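Local coordinates for hypothetical protein (Bacteroides fragilis, PDB 4I17) that is of unknown function but is built from TPR repeats, helical hairpins that in other proteins commonly serve as scaffolds for protein-protein binding, at residues P7-L18 with A26-T37; F163-L171 with K191-Y202. One frame throughout, in Å; residues are numbered along the deposited sequence.

Interaction 1 (P7-L18 with A26-T37); sequences PNQLKNEGNDAL and AFEKYSEYLKLT
Leu10, Tyr30 and Tyr33 bury the most surface between helix 7-18 and the segment 26-37, which form an antiparallel helical hairpin of this TPR-repeat protein, their axes coming within 7.8 Å at a crossing angle of -155°. Leu10 is a knob in a hole formed by Lys29, Glu32, Tyr33 and Leu36. Its CB lies against Tyr33 CB, CD2 reaches the Lys29 chain, and CD1 meets both Glu32 CG and, at 3.7 Å, Leu36 CD1. Tyr33 has CG anti to the backbone N (chi1 160°), which sets its ring alongside the extended Lys11 chain. Lys11 CB stands over the ring centre, 3.8 Å from the centroid in a CH-pi contact, while Lys11 CD follows the ring out to the phenol end. Thr37 OG1 covers the opposite face and is hydrogen-bonded to Tyr33 O. Beyond the hairpin, Tyr33 OH hydrogen-bonds to Asp41, the residue just before helix 42-54. Toward the closed end, Gly14 brings the backbones together, its CA 4.1 Å from that of Ala26. Gly14 CA lies off-centre over the Tyr30 ring, and that ring occupies a hole among Lys11, Gly14, Asn15 and Leu18. Along one border of the contact, Lys29 bends at chi2 and drapes its methylenes past Glu13 CB. Its NZ then makes a 3.0 Å salt bridge to Glu13 OE1 from above the carboxylate plane. Elsewhere Leu18 CD2 lies at the edge of Tyr30, whose ring plane is turned 66° from the Asn15 amide. The Tyr30 hydroxyl donates to Asn15 OD1 at 2.7 Å, in the carbonyl plane and on a lone pair.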
loop_
_atom_site.group_PDB
_atom_site.type_symbol
_atom_site.label_atom_id
_atom_site.label_comp_id
_atom_site.label_asym_id
_atom_site.label_seq_id
_atom_site.Cartn_x
_atom_site.Cartn_y
_atom_site.Cartn_z
ATOM N N PRO A 7 -28.059 4.257 -28.672
ATOM C CA PRO A 7 -27.224 4.116 -27.464
ATOM C C PRO A 7 -27.990 3.615 -26.252
ATOM O O PRO A 7 -27.456 2.792 -25.508
ATOM C CB PRO A 7 -26.720 5.539 -27.211
ATOM C CG PRO A 7 -26.771 6.195 -28.511
ATOM C CD PRO A 7 -27.980 5.634 -29.200
ATOM N N ASN A 8 -29.232 4.101 -26.035
ATOM C CA ASN A 8 -30.020 3.648 -24.885
ATOM C C ASN A 8 -30.278 2.149 -24.963
ATOM O O ASN A 8 -30.284 1.477 -23.928
ATOM C CB ASN A 8 -31.337 4.398 -24.752
ATOM C CG ASN A 8 -31.919 4.253 -23.368
ATOM O OD1 ASN A 8 -32.832 3.456 -23.140
ATOM N ND2 ASN A 8 -31.339 4.947 -22.392
ATOM N N GLN A 9 -30.479 1.627 -26.185
ATOM C CA GLN A 9 -30.665 0.198 -26.414
ATOM C C GLN A 9 -29.371 -0.538 -26.060
ATOM O O GLN A 9 -29.431 -1.593 -25.426
ATOM C CB GLN A 9 -31.045 -0.060 -27.857
ATOM C CG GLN A 9 -31.474 -1.497 -28.136
ATOM C CD GLN A 9 -32.071 -1.642 -29.511
ATOM O OE1 GLN A 9 -32.668 -0.708 -30.065
ATOM N NE2 GLN A 9 -31.939 -2.831 -30.084
ATOM N N LEU A 10 -28.195 0.029 -26.448
ATOM C CA LEU A 10 -26.904 -0.617 -26.101
ATOM C C LEU A 10 -26.715 -0.684 -24.608
ATOM O O LEU A 10 -26.294 -1.719 -24.099
ATOM C CB LEU A 10 -25.717 0.101 -26.728
ATOM C CG LEU A 10 -25.621 0.042 -28.245
ATOM C CD1 LEU A 10 -24.651 1.091 -28.742
ATOM C CD2 LEU A 10 -25.186 -1.347 -28.729
ATOM N N LYS A 11 -27.037 0.398 -23.887
ATOM C CA LYS A 11 -26.895 0.365 -22.424
ATOM C C LYS A 11 -27.847 -0.690 -21.803
ATOM O O LYS A 11 -27.440 -1.407 -20.892
ATOM C CB LYS A 11 -27.170 1.746 -21.840
ATOM C CG LYS A 11 -27.038 1.807 -20.315
ATOM C CD LYS A 11 -27.477 3.146 -19.827
ATOM C CE LYS A 11 -27.414 3.252 -18.327
ATOM N NZ LYS A 11 -28.139 4.464 -17.842
ATOM N N ASN A 12 -29.089 -0.794 -22.300
ATOM C CA ASN A 12 -30.057 -1.780 -21.786
ATOM C C ASN A 12 -29.567 -3.196 -22.065
ATOM O O ASN A 12 -29.707 -4.065 -21.188
ATOM C CB ASN A 12 -31.469 -1.572 -22.390
ATOM C CG ASN A 12 -32.158 -0.345 -21.856
ATOM O OD1 ASN A 12 -31.900 0.108 -20.742
ATOM N ND2 ASN A 12 -33.079 0.208 -22.632
ATOM N N GLU A 13 -28.999 -3.434 -23.271
ATOM C CA GLU A 13 -28.416 -4.739 -23.647
ATOM C C GLU A 13 -27.229 -5.071 -22.726
ATOM O O GLU A 13 -27.084 -6.225 -22.335
ATOM C CB GLU A 13 -27.964 -4.767 -25.118
ATOM C CG GLU A 13 -29.150 -4.819 -26.071
ATOM C CD GLU A 13 -28.908 -4.631 -27.558
ATOM O OE1 GLU A 13 -27.767 -4.301 -27.958
ATOM O OE2 GLU A 13 -29.885 -4.784 -28.327
ATOM N N GLY A 14 -26.378 -4.076 -22.427
ATOM C CA GLY A 14 -25.249 -4.270 -21.505
ATOM C C GLY A 14 -25.733 -4.606 -20.101
ATOM O O GLY A 14 -25.190 -5.507 -19.456
ATOM N N ASN A 15 -26.788 -3.899 -19.621
ATOM C CA ASN A 15 -27.401 -4.189 -18.312
ATOM C C ASN A 15 -27.930 -5.614 -18.275
ATOM O O ASN A 15 -27.734 -6.312 -17.270
ATOM C CB ASN A 15 -28.530 -3.219 -17.994
ATOM C CG ASN A 15 -28.094 -1.790 -17.747
ATOM O OD1 ASN A 15 -26.941 -1.501 -17.439
ATOM N ND2 ASN A 15 -29.046 -0.875 -17.855
ATOM N N ASP A 16 -28.621 -6.052 -19.348
ATOM C CA ASP A 16 -29.158 -7.425 -19.415
ATOM C C ASP A 16 -28.028 -8.453 -19.339
ATOM O O ASP A 16 -28.137 -9.447 -18.611
ATOM C CB ASP A 16 -29.967 -7.634 -20.714
ATOM C CG ASP A 16 -31.282 -6.869 -20.754
ATOM O OD1 ASP A 16 -31.743 -6.420 -19.681
ATOM O OD2 ASP A 16 -31.860 -6.731 -21.862
ATOM N N ALA A 17 -26.938 -8.206 -20.075
ATOM C CA ALA A 17 -25.785 -9.102 -20.067
ATOM C C ALA A 17 -25.150 -9.158 -18.684
ATOM O O ALA A 17 -24.845 -10.252 -18.188
ATOM C CB ALA A 17 -24.760 -8.653 -21.097
ATOM N N LEU A 18 -24.976 -7.999 -18.034
ATOM C CA LEU A 18 -24.363 -7.960 -16.693
ATOM C C LEU A 18 -25.219 -8.739 -15.703
ATOM O O LEU A 18 -24.693 -9.493 -14.884
ATOM C CB LEU A 18 -24.197 -6.488 -16.234
ATOM C CG LEU A 18 -23.507 -6.242 -14.917
ATOM C CD1 LEU A 18 -22.069 -6.734 -14.947
ATOM C CD2 LEU A 18 -23.529 -4.780 -14.570
ATOM N N ALA A 26 -21.395 -7.526 -21.765
ATOM C CA ALA A 26 -21.647 -6.242 -21.087
ATOM C C ALA A 26 -20.553 -5.264 -21.460
ATOM O O ALA A 26 -20.829 -4.120 -21.788
ATOM C CB ALA A 26 -21.709 -6.440 -19.579
ATOM N N PHE A 27 -19.302 -5.737 -21.500
ATOM C CA PHE A 27 -18.194 -4.847 -21.877
ATOM C C PHE A 27 -18.412 -4.347 -23.318
ATOM O O PHE A 27 -18.281 -3.156 -23.540
ATOM C CB PHE A 27 -16.826 -5.543 -21.723
ATOM C CG PHE A 27 -15.712 -4.726 -22.324
ATOM C CD1 PHE A 27 -15.176 -3.641 -21.636
ATOM C CD2 PHE A 27 -15.250 -4.990 -23.604
ATOM C CE1 PHE A 27 -14.193 -2.841 -22.220
ATOM C CE2 PHE A 27 -14.272 -4.181 -24.190
ATOM C CZ PHE A 27 -13.757 -3.114 -23.490
ATOM N N GLU A 28 -18.713 -5.239 -24.261
ATOM C CA GLU A 28 -18.958 -4.915 -25.677
ATOM C C GLU A 28 -20.044 -3.815 -25.806
ATOM O O GLU A 28 -19.857 -2.818 -26.495
ATOM C CB GLU A 28 -19.401 -6.203 -26.419
ATOM C CG GLU A 28 -19.765 -6.037 -27.890
ATOM C CD GLU A 28 -20.973 -6.831 -28.373
ATOM O OE1 GLU A 28 -21.269 -7.905 -27.799
ATOM O OE2 GLU A 28 -21.623 -6.375 -29.343
ATOM N N LYS A 29 -21.182 -4.020 -25.135
ATOM C CA LYS A 29 -22.326 -3.105 -25.228
ATOM C C LYS A 29 -22.053 -1.779 -24.524
ATOM O O LYS A 29 -22.332 -0.722 -25.090
ATOM C CB LYS A 29 -23.576 -3.760 -24.637
ATOM C CG LYS A 29 -24.000 -5.035 -25.358
ATOM C CD LYS A 29 -24.481 -4.749 -26.765
ATOM C CE LYS A 29 -24.793 -6.044 -27.500
ATOM N NZ LYS A 29 -25.288 -5.768 -28.879
ATOM N N TYR A 30 -21.478 -1.825 -23.309
ATOM C CA TYR A 30 -21.192 -0.594 -22.577
ATOM C C TYR A 30 -20.117 0.213 -23.276
ATOM O O TYR A 30 -20.205 1.437 -23.282
ATOM C CB TYR A 30 -20.724 -0.892 -21.150
ATOM C CG TYR A 30 -21.755 -1.425 -20.181
ATOM C CD1 TYR A 30 -23.097 -1.080 -20.294
ATOM C CD2 TYR A 30 -21.374 -2.222 -19.104
ATOM C CE1 TYR A 30 -24.030 -1.486 -19.340
ATOM C CE2 TYR A 30 -22.301 -2.652 -18.158
ATOM C CZ TYR A 30 -23.625 -2.307 -18.296
ATOM O OH TYR A 30 -24.512 -2.712 -17.343
ATOM N N SER A 31 -19.042 -0.441 -23.763
ATOM C CA SER A 31 -17.963 0.336 -24.400
ATOM C C SER A 31 -18.482 1.068 -25.643
ATOM O O SER A 31 -18.147 2.231 -25.835
ATOM C CB SER A 31 -16.762 -0.531 -24.756
ATOM O OG SER A 31 -17.158 -1.583 -25.612
ATOM N N GLU A 32 -19.365 0.425 -26.413
ATOM C CA GLU A 32 -19.960 1.050 -27.600
ATOM C C GLU A 32 -20.890 2.184 -27.183
ATOM O O GLU A 32 -20.834 3.254 -27.765
ATOM C CB GLU A 32 -20.712 0.009 -28.450
ATOM C CG GLU A 32 -21.140 0.539 -29.817
ATOM C CD GLU A 32 -20.060 1.056 -30.760
ATOM O OE1 GLU A 32 -18.908 0.563 -30.699
ATOM O OE2 GLU A 32 -20.383 1.933 -31.595
ATOM N N TYR A 33 -21.701 1.971 -26.144
ATOM C CA TYR A 33 -22.606 3.014 -25.637
ATOM C C TYR A 33 -21.820 4.243 -25.198
ATOM O O TYR A 33 -22.177 5.361 -25.580
ATOM C CB TYR A 33 -23.412 2.429 -24.473
ATOM C CG TYR A 33 -24.012 3.465 -23.556
ATOM C CD1 TYR A 33 -25.148 4.174 -23.923
ATOM C CD2 TYR A 33 -23.500 3.666 -22.274
ATOM C CE1 TYR A 33 -25.728 5.109 -23.062
ATOM C CE2 TYR A 33 -24.070 4.595 -21.408
ATOM C CZ TYR A 33 -25.190 5.302 -21.801
ATOM O OH TYR A 33 -25.756 6.193 -20.932
ATOM N N LEU A 34 -20.743 4.048 -24.397
ATOM C CA LEU A 34 -19.930 5.171 -23.913
ATOM C C LEU A 34 -19.228 5.908 -25.064
ATOM O O LEU A 34 -19.200 7.134 -25.059
ATOM C CB LEU A 34 -18.922 4.720 -22.858
ATOM C CG LEU A 34 -19.587 4.261 -21.541
ATOM C CD1 LEU A 34 -18.616 3.405 -20.704
ATOM C CD2 LEU A 34 -20.097 5.456 -20.733
ATOM N N LYS A 35 -18.715 5.184 -26.045
ATOM C CA LYS A 35 -18.112 5.797 -27.240
ATOM C C LYS A 35 -19.130 6.710 -27.971
ATOM O O LYS A 35 -18.789 7.820 -28.357
ATOM C CB LYS A 35 -17.625 4.696 -28.188
ATOM C CG LYS A 35 -16.963 5.183 -29.472
ATOM C CD LYS A 35 -16.776 4.016 -30.431
ATOM C CE LYS A 35 -15.857 4.334 -31.583
ATOM N NZ LYS A 35 -15.761 3.193 -32.537
ATOM N N LEU A 36 -20.374 6.261 -28.114
ATOM C CA LEU A 36 -21.401 6.992 -28.840
ATOM C C LEU A 36 -22.082 8.135 -28.055
ATOM O O LEU A 36 -22.800 8.941 -28.668
ATOM C CB LEU A 36 -22.462 6.004 -29.329
ATOM C CG LEU A 36 -21.979 4.917 -30.315
ATOM C CD1 LEU A 36 -23.063 3.866 -30.544
ATOM C CD2 LEU A 36 -21.561 5.531 -31.663
ATOM N N THR A 37 -21.839 8.231 -26.744
ATOM C CA THR A 37 -22.449 9.247 -25.865
ATOM C C THR A 37 -21.397 10.114 -25.162
ATOM O O THR A 37 -21.641 10.631 -24.064
ATOM C CB THR A 37 -23.342 8.566 -24.841
ATOM O OG1 THR A 37 -22.525 7.658 -24.100
ATOM C CG2 THR A 37 -24.525 7.837 -25.485
#

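Interaction 2 (F163-L171 with K191-Y202)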
loop_
_atom_site.group_PDB
_atom_site.type_symbol
_atom_site.label_atom_id
_atom_site.label_comp_id
_atom_site.label_asym_id
_atom_site.label_seq_id
_atom_site.Cartn_x
_atom_site.Cartn_y
_atom_site.Cartn_z
ATOM N N PHE A 163 15.165 -1.606 13.412
ATOM C CA PHE A 163 16.353 -0.985 14.071
ATOM C C PHE A 163 16.856 -1.766 15.286
ATOM O O PHE A 163 18.067 -1.784 15.517
ATOM C CB PHE A 163 16.078 0.496 14.399
ATOM C CG PHE A 163 16.215 1.255 13.088
ATOM C CD1 PHE A 163 17.469 1.454 12.507
ATOM C CD2 PHE A 163 15.089 1.650 12.372
ATOM C CE1 PHE A 163 17.593 2.054 11.251
ATOM C CE2 PHE A 163 15.220 2.303 11.131
ATOM C CZ PHE A 163 16.473 2.488 10.579
ATOM N N TYR A 164 15.976 -2.452 16.022
ATOM C CA TYR A 164 16.391 -3.298 17.156
ATOM C C TYR A 164 17.258 -4.473 16.633
ATOM O O TYR A 164 18.329 -4.764 17.193
ATOM C CB TYR A 164 15.153 -3.798 17.924
ATOM C CG TYR A 164 15.409 -4.753 19.075
ATOM C CD1 TYR A 164 16.546 -4.632 19.874
ATOM C CD2 TYR A 164 14.465 -5.713 19.429
ATOM C CE1 TYR A 164 16.783 -5.509 20.933
ATOM C CE2 TYR A 164 14.677 -6.575 20.504
ATOM C CZ TYR A 164 15.836 -6.465 21.257
ATOM O OH TYR A 164 16.052 -7.313 22.320
ATOM N N ASN A 165 16.845 -5.078 15.517
ATOM C CA ASN A 165 17.606 -6.205 14.905
ATOM C C ASN A 165 18.927 -5.707 14.339
ATOM O O ASN A 165 19.954 -6.378 14.455
ATOM C CB ASN A 165 16.791 -6.899 13.819
ATOM C CG ASN A 165 15.697 -7.758 14.386
ATOM O OD1 ASN A 165 15.610 -7.976 15.601
ATOM N ND2 ASN A 165 14.865 -8.307 13.507
ATOM N N ASN A 166 18.902 -4.516 13.757
ATOM C CA ASN A 166 20.110 -3.925 13.216
ATOM C C ASN A 166 21.128 -3.619 14.359
ATOM O O ASN A 166 22.290 -4.022 14.252
ATOM C CB ASN A 166 19.765 -2.689 12.440
ATOM C CG ASN A 166 20.951 -2.060 11.784
ATOM O OD1 ASN A 166 21.745 -2.714 11.093
ATOM N ND2 ASN A 166 21.080 -0.784 12.000
ATOM N N GLY A 167 20.676 -2.981 15.443
ATOM C CA GLY A 167 21.545 -2.711 16.584
ATOM C C GLY A 167 22.105 -4.002 17.180
ATOM O O GLY A 167 23.298 -4.065 17.460
ATOM N N ALA A 168 21.277 -5.055 17.319
ATOM C CA ALA A 168 21.720 -6.363 17.859
ATOM C C ALA A 168 22.760 -7.007 16.943
ATOM O O ALA A 168 23.748 -7.569 17.434
ATOM C CB ALA A 168 20.530 -7.298 18.016
ATOM N N ASP A 169 22.557 -6.914 15.626
ATOM C CA ASP A 169 23.504 -7.458 14.631
ATOM C C ASP A 169 24.854 -6.727 14.731
ATOM O O ASP A 169 25.933 -7.325 14.620
ATOM C CB ASP A 169 22.909 -7.275 13.232
ATOM C CG ASP A 169 23.465 -8.203 12.182
ATOM O OD1 ASP A 169 23.302 -9.437 12.332
ATOM O OD2 ASP A 169 24.013 -7.699 11.177
ATOM N N VAL A 170 24.792 -5.406 14.924
ATOM C CA VAL A 170 26.030 -4.608 15.021
ATOM C C VAL A 170 26.766 -4.974 16.329
ATOM O O VAL A 170 27.993 -5.181 16.319
ATOM C CB VAL A 170 25.716 -3.090 14.924
ATOM C CG1 VAL A 170 26.928 -2.261 15.336
ATOM C CG2 VAL A 170 25.296 -2.727 13.496
ATOM N N LEU A 171 26.017 -5.097 17.434
ATOM C CA LEU A 171 26.551 -5.489 18.748
ATOM C C LEU A 171 27.183 -6.895 18.676
ATOM O O LEU A 171 28.292 -7.105 19.178
ATOM C CB LEU A 171 25.401 -5.471 19.763
ATOM C CG LEU A 171 25.710 -5.311 21.252
ATOM C CD1 LEU A 171 26.320 -3.953 21.540
ATOM C CD2 LEU A 171 24.415 -5.382 22.059
ATOM N N LYS A 191 27.482 2.892 16.444
ATOM C CA LYS A 191 26.469 2.525 15.437
ATOM C C LYS A 191 25.297 1.754 16.085
ATOM O O LYS A 191 24.129 1.996 15.748
ATOM C CB LYS A 191 27.085 1.673 14.325
ATOM C CG LYS A 191 27.919 2.513 13.367
ATOM C CD LYS A 191 28.696 1.640 12.387
ATOM C CE LYS A 191 29.909 2.351 11.814
ATOM N NZ LYS A 191 29.551 3.594 11.084
ATOM N N ALA A 192 25.605 0.816 16.994
ATOM C CA ALA A 192 24.546 0.049 17.666
ATOM C C ALA A 192 23.678 0.977 18.513
ATOM O O ALA A 192 22.453 0.884 18.454
ATOM C CB ALA A 192 25.149 -1.045 18.536
ATOM N N ASP A 193 24.311 1.873 19.288
ATOM C CA ASP A 193 23.623 2.847 20.151
ATOM C C ASP A 193 22.651 3.700 19.339
ATOM O O ASP A 193 21.503 3.891 19.746
ATOM C CB ASP A 193 24.632 3.756 20.888
ATOM C CG ASP A 193 24.047 4.479 22.097
ATOM O OD1 ASP A 193 23.371 3.819 22.918
ATOM O OD2 ASP A 193 24.344 5.672 22.274
ATOM N N ALA A 194 23.086 4.180 18.165
ATOM C CA ALA A 194 22.216 4.990 17.282
ATOM C C ALA A 194 20.996 4.172 16.814
ATOM O O ALA A 194 19.860 4.681 16.825
ATOM C CB ALA A 194 23.018 5.472 16.088
ATOM N N ALA A 195 21.218 2.906 16.406
ATOM C CA ALA A 195 20.115 2.014 15.974
ATOM C C ALA A 195 19.138 1.783 17.123
ATOM O O ALA A 195 17.932 1.890 16.922
ATOM C CB ALA A 195 20.685 0.687 15.504
ATOM N N PHE A 196 19.647 1.468 18.333
ATOM C CA PHE A 196 18.777 1.226 19.495
ATOM C C PHE A 196 18.004 2.469 19.873
ATOM O O PHE A 196 16.832 2.374 20.241
ATOM C CB PHE A 196 19.572 0.718 20.712
ATOM C CG PHE A 196 20.177 -0.672 20.586
ATOM C CD1 PHE A 196 19.460 -1.718 20.000
ATOM C CD2 PHE A 196 21.475 -0.927 21.030
ATOM C CE1 PHE A 196 20.017 -3.007 19.910
ATOM C CE2 PHE A 196 22.026 -2.207 20.937
ATOM C CZ PHE A 196 21.295 -3.238 20.387
ATOM N N LYS A 197 18.631 3.642 19.775
ATOM C CA LYS A 197 17.911 4.874 20.096
ATOM C C LYS A 197 16.803 5.133 19.063
ATOM O O LYS A 197 15.706 5.533 19.463
ATOM C CB LYS A 197 18.889 6.040 20.214
ATOM C CG LYS A 197 19.604 5.977 21.570
ATOM C CD LYS A 197 20.669 7.041 21.749
ATOM C CE LYS A 197 21.317 6.916 23.110
ATOM N NZ LYS A 197 22.470 7.849 23.250
ATOM N N LYS A 198 17.038 4.843 17.765
ATOM C CA LYS A 198 15.939 4.989 16.767
ATOM C C LYS A 198 14.831 4.032 17.079
ATOM O O LYS A 198 13.650 4.406 17.023
ATOM C CB LYS A 198 16.450 4.698 15.337
ATOM C CG LYS A 198 17.160 5.856 14.688
ATOM C CD LYS A 198 17.685 5.455 13.306
ATOM C CE LYS A 198 16.708 5.788 12.202
ATOM N NZ LYS A 198 17.361 5.799 10.863
ATOM N N ALA A 199 15.189 2.779 17.424
ATOM C CA ALA A 199 14.211 1.736 17.783
ATOM C C ALA A 199 13.331 2.151 18.980
ATOM O O ALA A 199 12.103 2.008 18.908
ATOM C CB ALA A 199 14.943 0.448 18.103
ATOM N N VAL A 200 13.941 2.676 20.065
ATOM C CA VAL A 200 13.201 3.085 21.264
ATOM C C VAL A 200 12.167 4.163 20.901
ATOM O O VAL A 200 11.029 4.145 21.410
ATOM C CB VAL A 200 14.158 3.577 22.382
ATOM C CG1 VAL A 200 13.394 4.185 23.563
ATOM C CG2 VAL A 200 15.050 2.450 22.862
ATOM N N ASP A 201 12.568 5.095 20.041
ATOM C CA ASP A 201 11.695 6.204 19.641
ATOM C C ASP A 201 10.547 5.717 18.771
ATOM O O ASP A 201 9.412 6.097 19.045
ATOM C CB ASP A 201 12.502 7.298 18.927
ATOM C CG ASP A 201 13.387 8.106 19.872
ATOM O OD1 ASP A 201 13.215 7.978 21.124
ATOM O OD2 ASP A 201 14.215 8.894 19.374
ATOM N N TYR A 202 10.808 4.856 17.761
ATOM C CA TYR A 202 9.694 4.344 16.929
ATOM C C TYR A 202 8.730 3.505 17.772
ATOM O O TYR A 202 7.523 3.575 17.613
ATOM C CB TYR A 202 10.253 3.458 15.816
ATOM C CG TYR A 202 10.893 4.211 14.675
ATOM C CD1 TYR A 202 10.212 5.239 14.023
ATOM C CD2 TYR A 202 12.135 3.834 14.185
ATOM C CE1 TYR A 202 10.769 5.894 12.922
ATOM C CE2 TYR A 202 12.704 4.476 13.083
ATOM C CZ TYR A 202 12.020 5.510 12.463
ATOM O OH TYR A 202 12.589 6.143 11.388
#
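Phe163 fills a hole among Ala195, Lys198, Ala199 and Tyr202, where helix 163-171 packs antiparallel to helix 191-202 in a helical hairpin of this TPR-repeat protein. The segment axes approach to 7.8 Å. Followed outward, Phe163 CB rests on Ala195 O at 3.4 Å and beside the Ala199 methyl. With CG anti to the carbonyl carbon (chi1 -77°), the ring is placed where the Lys198 chain crosses it obliquely: Phe163 CG is near Lys198 CB, Phe163 CD1 near Lys198 CD, and the far rim meets Lys198 CE and NZ. Lys198 CE lies over one face of the ring, 4.0 Å from the centroid, in a CH-pi contact that is offset toward the rim. Phe163 CD2 and CE2 also meet Tyr202 CE2, which approaches obliquely. These two ring planes lie 27° apart but are slid so far that they barely overlap. At the tip, Phe163 CZ sits 3.4 Å from Lys198 NZ, whose salt bridge goes to Glu137. Tyr202 OH hydrogen-bonds to the same carboxylate, so helix 133-143 ties together the polar ends beside Phe163. One turn along, Gly167 allows close approach, its CA 4.2 Å from Ala192 CA. Here the knob comes from the other helix: Phe196 enters among Tyr164, Gly167, Ala168 and Leu171. Gly167 CA lies over a face of its ring, Leu171 CD2 at its edge. No hydrogen bond crosses between the segments. Phe196 CZ comes within 3.4 Å of Gly167 C.

How the interactions relate
Interaction 1 precedes interaction 2 along the chain, and the two lie on opposite sides of its centre in an elongated, all-helical molecule. Their centres are 60 Å apart and their nearest atoms about 44 Å, so neither touches the other. They share no helix: interaction 1 joins helices 7-19 and 23-36 at the N-terminal end, while interaction 2 joins the longer helices 149-174 and 182-209. Six helices, from 42-54 to 133-143, come between them in sequence. Both pairs are antiparallel with similar crossing angles, and in each a glycine marks a close backbone approach. Similar hairpin geometry thus recurs far apart in the chain, consistent with a fold assembled from repeats.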